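Local atomic coordinates of PvdO (Pseudomonas aeruginosa, PDB entry 5HHA), a protein that binds calcium and probably acts in chromophore maturation in the periplasm, with a fold related to formylglycine-generating enzymes. Residues A[40-45]-A[76-81]; A[49-54]-A[66-71]; A[90-95]-A[135-140]; A[218-223]-A[245-250]. One frame throughout, in Å; residues are numbered along the deposited sequence.

Contact 1 of 4, residues A[40-45]-A[76-81]; sequences PEMVVL and PFAISR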
# COMPACT_ATOMS: atom_id res chain seq x y z
N PRO A 40 -2.98 -13.42 -4.35
CA PRO A 40 -2.33 -12.85 -3.16
C PRO A 40 -2.89 -13.40 -1.86
O PRO A 40 -4.08 -13.68 -1.77
CB PRO A 40 -2.62 -11.36 -3.28
CG PRO A 40 -2.91 -11.11 -4.72
CD PRO A 40 -3.57 -12.38 -5.20
N GLU A 41 -2.04 -13.55 -0.86
CA GLU A 41 -2.50 -13.93 0.48
C GLU A 41 -3.27 -12.78 1.11
O GLU A 41 -2.74 -11.66 1.24
CB GLU A 41 -1.32 -14.32 1.34
CG GLU A 41 -0.63 -15.59 0.80
CD GLU A 41 0.64 -15.96 1.52
OE1 GLU A 41 0.93 -15.42 2.60
OE2 GLU A 41 1.40 -16.81 1.00
N MET A 42 -4.51 -13.05 1.49
CA MET A 42 -5.41 -12.04 2.04
C MET A 42 -5.55 -12.23 3.54
O MET A 42 -5.51 -13.36 4.06
CB MET A 42 -6.76 -12.19 1.39
CG MET A 42 -6.72 -12.13 -0.11
SD MET A 42 -6.01 -10.62 -0.79
CE MET A 42 -7.27 -9.40 -0.32
N VAL A 43 -5.72 -11.12 4.26
CA VAL A 43 -5.98 -11.18 5.70
C VAL A 43 -7.26 -10.39 5.98
O VAL A 43 -7.49 -9.31 5.43
CB VAL A 43 -4.77 -10.66 6.53
CG1 VAL A 43 -4.43 -9.19 6.22
CG2 VAL A 43 -5.00 -10.87 8.02
N VAL A 44 -8.11 -10.96 6.83
CA VAL A 44 -9.34 -10.30 7.21
C VAL A 44 -9.08 -9.21 8.24
O VAL A 44 -8.49 -9.47 9.28
CB VAL A 44 -10.36 -11.33 7.79
CG1 VAL A 44 -11.65 -10.63 8.24
CG2 VAL A 44 -10.67 -12.42 6.77
N LEU A 45 -9.52 -8.00 7.92
CA LEU A 45 -9.51 -6.88 8.85
C LEU A 45 -10.87 -6.76 9.53
O LEU A 45 -11.89 -6.95 8.91
CB LEU A 45 -9.16 -5.56 8.15
CG LEU A 45 -7.85 -5.53 7.35
CD1 LEU A 45 -7.53 -4.09 6.95
CD2 LEU A 45 -6.70 -6.08 8.14
N PRO A 76 -16.38 -6.30 8.19
CA PRO A 76 -15.02 -6.78 7.94
C PRO A 76 -14.76 -6.92 6.43
O PRO A 76 -15.67 -7.09 5.63
CB PRO A 76 -14.98 -8.13 8.64
CG PRO A 76 -16.40 -8.55 8.76
CD PRO A 76 -17.24 -7.32 8.82
N PHE A 77 -13.49 -6.80 6.05
CA PHE A 77 -13.09 -6.88 4.65
C PHE A 77 -11.65 -7.37 4.64
O PHE A 77 -10.97 -7.31 5.66
CB PHE A 77 -13.21 -5.52 3.94
CG PHE A 77 -12.33 -4.46 4.52
CD1 PHE A 77 -12.68 -3.81 5.69
CD2 PHE A 77 -11.15 -4.10 3.87
CE1 PHE A 77 -11.85 -2.82 6.22
CE2 PHE A 77 -10.33 -3.11 4.38
CZ PHE A 77 -10.67 -2.48 5.55
N ALA A 78 -11.19 -7.90 3.52
CA ALA A 78 -9.83 -8.42 3.43
C ALA A 78 -8.94 -7.49 2.61
O ALA A 78 -9.40 -6.86 1.66
CB ALA A 78 -9.86 -9.81 2.81
N ILE A 79 -7.67 -7.46 2.97
CA ILE A 79 -6.64 -6.83 2.14
C ILE A 79 -5.51 -7.81 1.97
O ILE A 79 -5.36 -8.73 2.76
CB ILE A 79 -6.13 -5.47 2.71
CG1 ILE A 79 -5.34 -5.68 4.00
CG2 ILE A 79 -7.25 -4.48 2.90
CD1 ILE A 79 -4.56 -4.42 4.41
N SER A 80 -4.69 -7.59 0.96
CA SER A 80 -3.51 -8.43 0.81
C SER A 80 -2.54 -8.12 1.95
O SER A 80 -2.24 -6.95 2.24
CB SER A 80 -2.92 -8.29 -0.59
OG SER A 80 -2.57 -6.96 -0.91
N ARG A 81 -2.11 -9.16 2.66
CA ARG A 81 -1.26 -8.92 3.82
C ARG A 81 0.11 -8.39 3.42
O ARG A 81 0.80 -7.74 4.23
CB ARG A 81 -1.16 -10.15 4.73
CG ARG A 81 -0.47 -11.37 4.16
CD ARG A 81 -0.35 -12.39 5.28
NE ARG A 81 0.33 -13.62 4.89
CZ ARG A 81 0.73 -14.53 5.77
NH1 ARG A 81 0.50 -14.35 7.07
NH2 ARG A 81 1.36 -15.63 5.35
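Arg81 closes one end of the pairing between strands 42-45 and 77-80, and its side chain runs alongside Glu41. Arg81 CB rests on Val43 CG1 at 3.7 Å. Arg81 CG lies 3.7 Å from Glu41 O, the same carbonyl that accepts the backbone bond from Arg81 N. A chi1 of 66°, with CG between the backbone N and the carbonyl carbon, places CG beside that oxygen and lets the extended chain run on to the carboxylate. Arg81 NE and Arg81 NH2 then both donate to Glu41 OE1, at 3.0 and 2.8 Å respectively. The guanidinium thus grips side-on in a salt bridge, but both bonds fall on one oxygen, which lies at its edge and close to its plane; the carboxylate plane is turned 44° from it.

Further along, Val43 and Ile79 exchange backbone bonds, as do Leu45 and Phe77. Leu45 packs its CD1 against Phe77 CZ (3.8 Å) and Ile79 CD1 (3.9 Å). The bent chain of Met42 folds back over the partner strand, carrying CE to 4.1 Å from Ala78 CB. Strand 32-33 flanks 42-45, and Val282 and Arg284 bond to 77-80 from beyond. The arrangement is an antiparallel strand pair within the mixed sheet of this sulfatase-modifying-factor-like domain.

Contact 2 of 4, residues A[49-54]-A[66-71]; sequences SFTMGT and GPLHDV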
# COMPACT_ATOMS: atom_id res chain seq x y z
N SER A 49 -14.17 1.37 13.95
CA SER A 49 -13.82 2.74 13.61
C SER A 49 -12.40 3.02 14.02
O SER A 49 -11.83 2.36 14.88
CB SER A 49 -14.72 3.74 14.34
OG SER A 49 -16.05 3.58 13.97
N PHE A 50 -11.83 4.03 13.39
CA PHE A 50 -10.52 4.51 13.80
C PHE A 50 -10.40 5.99 13.52
O PHE A 50 -11.15 6.54 12.75
CB PHE A 50 -9.37 3.74 13.11
CG PHE A 50 -9.03 4.24 11.72
CD1 PHE A 50 -9.93 4.13 10.65
CD2 PHE A 50 -7.78 4.81 11.47
CE1 PHE A 50 -9.58 4.59 9.39
CE2 PHE A 50 -7.45 5.28 10.21
CZ PHE A 50 -8.35 5.14 9.17
N THR A 51 -9.41 6.64 14.13
CA THR A 51 -9.14 8.03 13.86
C THR A 51 -8.08 8.13 12.76
O THR A 51 -6.97 7.60 12.90
CB THR A 51 -8.65 8.74 15.13
OG1 THR A 51 -9.63 8.62 16.17
CG2 THR A 51 -8.34 10.21 14.87
N MET A 52 -8.44 8.81 11.69
CA MET A 52 -7.58 8.99 10.54
C MET A 52 -6.98 10.37 10.54
O MET A 52 -7.66 11.37 10.88
CB MET A 52 -8.41 8.78 9.27
CG MET A 52 -7.59 8.74 8.00
SD MET A 52 -8.66 8.45 6.57
CE MET A 52 -7.47 8.31 5.25
N GLY A 53 -5.71 10.46 10.17
CA GLY A 53 -4.97 11.70 10.16
C GLY A 53 -3.90 11.69 11.23
O GLY A 53 -3.63 10.64 11.84
N THR A 54 -3.32 12.85 11.48
CA THR A 54 -2.16 12.96 12.35
C THR A 54 -2.32 14.13 13.34
O THR A 54 -2.67 15.22 12.91
CB THR A 54 -0.91 13.20 11.46
OG1 THR A 54 -0.80 12.11 10.54
CG2 THR A 54 0.33 13.30 12.26
N GLY A 66 -4.68 16.58 8.16
CA GLY A 66 -5.78 16.94 9.02
C GLY A 66 -6.95 17.44 8.22
O GLY A 66 -6.83 17.76 7.04
N PRO A 67 -8.09 17.59 8.90
CA PRO A 67 -8.25 17.31 10.34
C PRO A 67 -8.30 15.83 10.68
O PRO A 67 -8.73 14.99 9.87
CB PRO A 67 -9.60 17.95 10.68
CG PRO A 67 -10.31 18.01 9.37
CD PRO A 67 -9.25 18.28 8.34
N LEU A 68 -7.90 15.51 11.89
CA LEU A 68 -8.19 14.22 12.46
C LEU A 68 -9.67 13.99 12.33
O LEU A 68 -10.48 14.90 12.61
CB LEU A 68 -7.80 14.22 13.93
CG LEU A 68 -6.31 14.23 14.21
CD1 LEU A 68 -6.03 14.71 15.63
CD2 LEU A 68 -5.77 12.83 13.99
N HIS A 69 -10.07 12.79 11.94
CA HIS A 69 -11.51 12.52 11.74
C HIS A 69 -11.70 11.03 11.84
O HIS A 69 -10.84 10.23 11.40
CB HIS A 69 -12.01 13.08 10.40
CG HIS A 69 -11.37 12.43 9.21
ND1 HIS A 69 -10.04 12.61 8.88
CD2 HIS A 69 -11.86 11.52 8.32
CE1 HIS A 69 -9.75 11.88 7.82
NE2 HIS A 69 -10.83 11.21 7.47
N ASP A 70 -12.81 10.59 12.42
CA ASP A 70 -13.02 9.17 12.65
C ASP A 70 -13.76 8.56 11.46
O ASP A 70 -14.67 9.14 10.90
CB ASP A 70 -13.80 8.95 13.94
CG ASP A 70 -12.96 9.20 15.17
OD1 ASP A 70 -11.85 9.74 15.07
OD2 ASP A 70 -13.47 8.94 16.28
N VAL A 71 -13.28 7.39 11.06
CA VAL A 71 -13.81 6.66 9.91
C VAL A 71 -14.29 5.30 10.39
O VAL A 71 -13.64 4.65 11.20
CB VAL A 71 -12.73 6.51 8.82
CG1 VAL A 71 -13.22 5.68 7.65
CG2 VAL A 71 -12.28 7.84 8.37
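Strands 49-52 and 69-71 run antiparallel, their short axes approaching to 4.4 Å at an angle of 146°. Phe50 and Val71 form one hydrogen-bonded pair and Met52 and His69 another; the non-hydrogen-bonded pair Thr51-Asp70 lies between them. Just before the second strand, Leu68 CA makes a CA-H...O contact with Met52 O (3.3 Å).

On the face of Thr51 and Asp70, Thr51 OG1 donates to Asp70 OD1 at 2.7 Å, reaching it from above the carboxylate plane. Thr51 CG2 turns toward Leu68, meeting CD2 at 3.8 Å.

The other face holds Phe50, Met52, His69 and Val71. Met52 runs beside the His69 imidazole: its CB lies over the ring face, 4.0 Å from the centroid, in a CH-pi contact, and its fully extended chain takes SD obliquely past NE2 at 3.6 Å. A bond from His69 ND1 to Pro67 O, 2.9 Å long, fixes the ring's rotation from within its own segment. Phe50 CE1 meets Val71 CB at 3.7 Å. Helix 154-162 packs on Phe50 and Met52, while Tyr229 meets the His69 ring. Strands 42-52 and 69-73 follow each other in the chain and form a beta-hairpin with a long irregular connection, at the periphery of the domain's mixed sheet.

Contact 3 of 4, residues A[90-95]-A[135-140]; sequences DAYLKA and KNYAAW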
# COMPACT_ATOMS: atom_id res chain seq x y z
N ASP A 90 3.31 -11.38 -12.45
CA ASP A 90 3.75 -12.14 -13.62
C ASP A 90 2.72 -13.19 -13.99
O ASP A 90 2.51 -13.47 -15.16
CB ASP A 90 5.10 -12.79 -13.35
CG ASP A 90 6.27 -11.85 -13.57
OD1 ASP A 90 6.11 -10.80 -14.20
OD2 ASP A 90 7.38 -12.22 -13.12
N ALA A 91 2.05 -13.78 -13.01
CA ALA A 91 1.02 -14.77 -13.30
C ALA A 91 -0.14 -14.15 -14.09
O ALA A 91 -0.70 -14.75 -15.03
CB ALA A 91 0.51 -15.41 -12.00
N TYR A 92 -0.53 -12.94 -13.72
CA TYR A 92 -1.53 -12.21 -14.48
C TYR A 92 -1.05 -11.88 -15.90
O TYR A 92 -1.82 -12.03 -16.86
CB TYR A 92 -1.85 -10.93 -13.70
CG TYR A 92 -2.37 -9.76 -14.50
CD1 TYR A 92 -3.70 -9.72 -14.93
CD2 TYR A 92 -1.58 -8.66 -14.77
CE1 TYR A 92 -4.20 -8.65 -15.63
CE2 TYR A 92 -2.07 -7.58 -15.49
CZ TYR A 92 -3.39 -7.58 -15.90
OH TYR A 92 -3.90 -6.51 -16.60
N LEU A 93 0.19 -11.44 -16.04
CA LEU A 93 0.70 -11.09 -17.36
C LEU A 93 0.69 -12.32 -18.26
O LEU A 93 0.34 -12.23 -19.43
CB LEU A 93 2.11 -10.51 -17.25
CG LEU A 93 2.15 -9.20 -16.45
CD1 LEU A 93 3.58 -8.77 -16.27
CD2 LEU A 93 1.36 -8.10 -17.14
N LYS A 94 1.05 -13.47 -17.71
CA LYS A 94 1.09 -14.70 -18.49
C LYS A 94 -0.31 -15.14 -18.88
O LYS A 94 -0.56 -15.56 -20.01
CB LYS A 94 1.76 -15.80 -17.68
CG LYS A 94 1.69 -17.14 -18.38
CD LYS A 94 2.27 -18.26 -17.52
CE LYS A 94 2.41 -19.54 -18.32
NZ LYS A 94 3.27 -19.34 -19.52
N ALA A 95 -1.24 -15.07 -17.94
CA ALA A 95 -2.58 -15.56 -18.22
C ALA A 95 -3.31 -14.73 -19.26
O ALA A 95 -4.09 -15.24 -20.05
CB ALA A 95 -3.39 -15.61 -16.95
N LYS A 135 -6.23 -1.60 -11.46
CA LYS A 135 -7.64 -1.90 -11.66
C LYS A 135 -7.79 -3.12 -12.56
O LYS A 135 -8.65 -3.99 -12.31
CB LYS A 135 -8.38 -0.70 -12.24
CG LYS A 135 -8.42 0.49 -11.27
CD LYS A 135 -9.09 1.72 -11.85
CE LYS A 135 -10.56 1.46 -12.12
NZ LYS A 135 -11.34 1.39 -10.86
N ASN A 136 -6.99 -3.20 -13.62
CA ASN A 136 -7.07 -4.35 -14.53
C ASN A 136 -6.70 -5.65 -13.86
O ASN A 136 -7.36 -6.68 -14.08
CB ASN A 136 -6.20 -4.14 -15.76
CG ASN A 136 -6.73 -3.09 -16.68
OD1 ASN A 136 -7.90 -2.73 -16.63
ND2 ASN A 136 -5.87 -2.59 -17.55
N TYR A 137 -5.67 -5.64 -13.02
CA TYR A 137 -5.26 -6.81 -12.27
C TYR A 137 -6.41 -7.25 -11.37
O TYR A 137 -6.73 -8.43 -11.29
CB TYR A 137 -4.00 -6.51 -11.43
CG TYR A 137 -3.60 -7.65 -10.51
CD1 TYR A 137 -2.93 -8.75 -11.02
CD2 TYR A 137 -3.90 -7.64 -9.15
CE1 TYR A 137 -2.58 -9.80 -10.21
CE2 TYR A 137 -3.56 -8.67 -8.34
CZ TYR A 137 -2.90 -9.75 -8.86
OH TYR A 137 -2.58 -10.76 -8.01
N ALA A 138 -7.03 -6.30 -10.66
CA ALA A 138 -8.13 -6.64 -9.75
C ALA A 138 -9.34 -7.20 -10.52
O ALA A 138 -10.01 -8.11 -10.02
CB ALA A 138 -8.51 -5.45 -8.92
N ALA A 139 -9.59 -6.69 -11.72
CA ALA A 139 -10.67 -7.22 -12.56
C ALA A 139 -10.38 -8.65 -13.00
O ALA A 139 -11.26 -9.53 -12.96
CB ALA A 139 -10.88 -6.36 -13.76
N TRP A 140 -9.14 -8.92 -13.38
CA TRP A 140 -8.75 -10.26 -13.73
C TRP A 140 -8.90 -11.22 -12.54
O TRP A 140 -9.43 -12.33 -12.67
CB TRP A 140 -7.31 -10.24 -14.24
CG TRP A 140 -6.77 -11.60 -14.48
CD1 TRP A 140 -7.04 -12.42 -15.55
CD2 TRP A 140 -5.87 -12.32 -13.64
NE1 TRP A 140 -6.36 -13.59 -15.41
CE2 TRP A 140 -5.64 -13.56 -14.24
CE3 TRP A 140 -5.23 -12.02 -12.43
CZ2 TRP A 140 -4.79 -14.51 -13.68
CZ3 TRP A 140 -4.41 -12.94 -11.88
CH2 TRP A 140 -4.18 -14.18 -12.50
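Tyr92 reaches from helix 86-96 into the angle between Tyr137 and Trp140 of helix 131-145. Its ring meets the two aromatic partners differently. Toward Tyr137 it offers a face: the Tyr137 edge approaches in an offset edge-to-face pair, with the planes at 83° and the centroids 5.5 Å apart. Over a face of the Tyr92 ring also lies Tyr137 CA, in a CH-pi contact. Toward Trp140 the roles reverse, and Tyr92 presents its edge to the face of the indole, Tyr92 CD1 coming within 3.6 Å of Trp140 CD2.

The three rings make an aromatic cluster at the crossing of two helices whose short segments run at 74° to each other, 10.8 Å apart at their axes. The gap between the backbones is filled by the three rings.

Trp140 CG stands anti to its own backbone N (chi1 173°), which projects the indole across to the opposite helix. There Tyr92 CA sits over the six-membered ring, 3.9 Å from its centroid, and Ala95 CB touches Trp140 CZ2 at 3.7 Å. At the far end of the tyrosine, Tyr92 OH lies 3.4 Å from Asn136 CB. Tyr137 continues the aromatic packing inward, its ring meeting Phe280, and touches Pro40 as well.

Contact 4 of 4, residues A[218-223]-A[245-250]; sequences YEWVAD and ELVQIR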
# COMPACT_ATOMS: atom_id res chain seq x y z
N TYR A 218 5.71 2.60 -2.00
CA TYR A 218 4.39 3.25 -2.00
C TYR A 218 3.37 2.33 -2.66
O TYR A 218 3.74 1.39 -3.37
CB TYR A 218 4.45 4.56 -2.79
CG TYR A 218 4.81 5.78 -1.97
CD1 TYR A 218 3.80 6.52 -1.36
CD2 TYR A 218 6.12 6.20 -1.81
CE1 TYR A 218 4.08 7.66 -0.63
CE2 TYR A 218 6.41 7.35 -1.07
CZ TYR A 218 5.38 8.06 -0.48
OH TYR A 218 5.59 9.24 0.25
N GLU A 219 2.09 2.64 -2.46
CA GLU A 219 1.00 1.83 -2.98
C GLU A 219 -0.08 2.71 -3.55
O GLU A 219 -0.51 3.68 -2.91
CB GLU A 219 0.35 1.02 -1.87
CG GLU A 219 1.26 -0.02 -1.25
CD GLU A 219 0.72 -0.56 0.05
OE1 GLU A 219 -0.50 -0.40 0.31
OE2 GLU A 219 1.51 -1.16 0.82
N TRP A 220 -0.58 2.35 -4.73
CA TRP A 220 -1.79 2.97 -5.22
C TRP A 220 -2.98 2.70 -4.30
O TRP A 220 -3.13 1.58 -3.79
CB TRP A 220 -2.16 2.41 -6.59
CG TRP A 220 -1.19 2.71 -7.68
CD1 TRP A 220 -0.34 1.83 -8.25
CD2 TRP A 220 -0.98 3.98 -8.33
NE1 TRP A 220 0.39 2.47 -9.24
CE2 TRP A 220 0.02 3.78 -9.29
CE3 TRP A 220 -1.52 5.26 -8.19
CZ2 TRP A 220 0.47 4.79 -10.13
CZ3 TRP A 220 -1.07 6.27 -9.02
CH2 TRP A 220 -0.07 6.03 -9.97
N VAL A 221 -3.81 3.72 -4.11
CA VAL A 221 -5.16 3.55 -3.56
C VAL A 221 -6.12 4.25 -4.52
O VAL A 221 -5.71 4.98 -5.41
CB VAL A 221 -5.30 4.06 -2.11
CG1 VAL A 221 -4.34 3.31 -1.19
CG2 VAL A 221 -5.06 5.54 -2.03
N ALA A 222 -7.43 4.06 -4.33
CA ALA A 222 -8.39 4.49 -5.34
C ALA A 222 -8.61 5.99 -5.36
O ALA A 222 -8.93 6.56 -6.40
CB ALA A 222 -9.74 3.81 -5.14
N ASP A 223 -8.50 6.64 -4.20
CA ASP A 223 -8.99 7.99 -4.00
C ASP A 223 -8.34 9.01 -4.91
O ASP A 223 -7.14 8.97 -5.18
CB ASP A 223 -8.73 8.47 -2.55
CG ASP A 223 -9.32 7.55 -1.51
OD1 ASP A 223 -9.12 6.32 -1.61
OD2 ASP A 223 -9.97 8.07 -0.57
N GLU A 245 -6.86 14.76 -11.84
CA GLU A 245 -5.53 14.82 -12.41
C GLU A 245 -4.54 14.03 -11.54
O GLU A 245 -3.54 13.57 -12.02
CB GLU A 245 -5.05 16.26 -12.50
CG GLU A 245 -3.94 16.48 -13.53
CD GLU A 245 -2.56 16.64 -12.92
OE1 GLU A 245 -2.26 17.74 -12.39
OE2 GLU A 245 -1.77 15.66 -12.98
N LEU A 246 -4.85 13.92 -10.25
CA LEU A 246 -3.97 13.27 -9.28
C LEU A 246 -4.79 12.34 -8.41
O LEU A 246 -5.95 12.63 -8.09
CB LEU A 246 -3.29 14.31 -8.40
CG LEU A 246 -2.38 15.30 -9.12
CD1 LEU A 246 -1.95 16.38 -8.16
CD2 LEU A 246 -1.17 14.60 -9.70
N VAL A 247 -4.18 11.21 -8.06
CA VAL A 247 -4.77 10.28 -7.12
C VAL A 247 -3.80 10.07 -5.95
O VAL A 247 -2.64 10.43 -6.02
CB VAL A 247 -5.09 8.92 -7.79
CG1 VAL A 247 -6.19 9.08 -8.85
CG2 VAL A 247 -3.83 8.25 -8.34
N GLN A 248 -4.31 9.52 -4.86
CA GLN A 248 -3.50 9.28 -3.67
C GLN A 248 -2.67 8.01 -3.81
O GLN A 248 -3.09 7.02 -4.41
CB GLN A 248 -4.40 9.11 -2.43
CG GLN A 248 -5.32 10.28 -2.16
CD GLN A 248 -4.69 11.56 -1.59
OE1 GLN A 248 -3.51 11.63 -1.23
NE2 GLN A 248 -5.49 12.56 -1.50
N ILE A 249 -1.49 8.04 -3.19
CA ILE A 249 -0.67 6.85 -2.94
C ILE A 249 -0.32 6.85 -1.46
O ILE A 249 -0.31 7.90 -0.79
CB ILE A 249 0.58 6.81 -3.85
CG1 ILE A 249 1.43 8.06 -3.65
CG2 ILE A 249 0.18 6.67 -5.30
CD1 ILE A 249 2.75 8.07 -4.47
N ARG A 250 -0.04 5.68 -0.92
CA ARG A 250 0.20 5.53 0.51
C ARG A 250 1.44 4.70 0.79
O ARG A 250 1.92 3.94 -0.06
CB ARG A 250 -1.01 4.90 1.20
CG ARG A 250 -2.09 5.95 1.55
CD ARG A 250 -1.54 6.99 2.54
NE ARG A 250 -2.59 7.83 3.12
CZ ARG A 250 -2.96 7.80 4.39
NH1 ARG A 250 -2.36 7.05 5.31
NH2 ARG A 250 -3.90 8.63 4.77
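Trp220 and Ile249 lie at the close-packed part of this antiparallel pair, where Trp220 CE3 meets Ile249 CG2 at 3.6 Å. The indole brings its edge to Val247, Trp220 CZ3 lying 3.5 Å from Val247 CG2. Tyr218 crosses Ile249 at about a right angle, its CD1 3.6 Å from Ile249 CD1. Chi1 of 57° sets Ile249 CG1 between backbone N and carbonyl carbon, carrying CD1 to the tyrosine while CG2 faces the tryptophan. Backbone bonds between Glu219 and Arg250 run both ways here, Glu219 N to Arg250 O being 2.7 Å.

Toward Asp223 the pairing becomes looser. Val221 N reaches Gln248 O only through a weak bond of 3.4 Å, and the chain then turns a corner at Ala222. Gln248 N bonds to Asp223 O (2.9 Å), beyond the corner. Farther out, the 245-250 segment parts from its neighbour, and its first residue, Glu245, is exposed to solvent.

Glu219 and Arg250 share a face of the sheet, but their charges are engaged outside this strand pair: Glu219 with Arg157 and Arg281, Arg250 with Glu154 and Glu158. These outside partners probably stabilise the ionised forms of both residues and tie the pair electrostatically to helix 154-162 and, through Arg281, to strand 278-285.

Overall arrangement
Contacts 1, 2 and 4 belong to one mixed sheet, whereas contact 3 joins two helices. Strand 42-52 serves both contact 1 and contact 2, pairing with 77-80 near its start and with 69-73 near its end, the contact centres about 22 Å apart. Contact 3 is reached from contact 1 through Pro40 CG, 3.3 Å from Tyr137 OH; contact 2 touches contact 4 where Met52 CE lies 3.6 Å from Arg250 NH2. Contacts 2 and 3 stand on opposite sides of the chain's centre, their centres about 33 Å apart. Contact 4 takes no part in the calcium site: the Tyr218 side chain lies about 13 Å from the ion and about 9 Å from the side chain of its ligand Thr187.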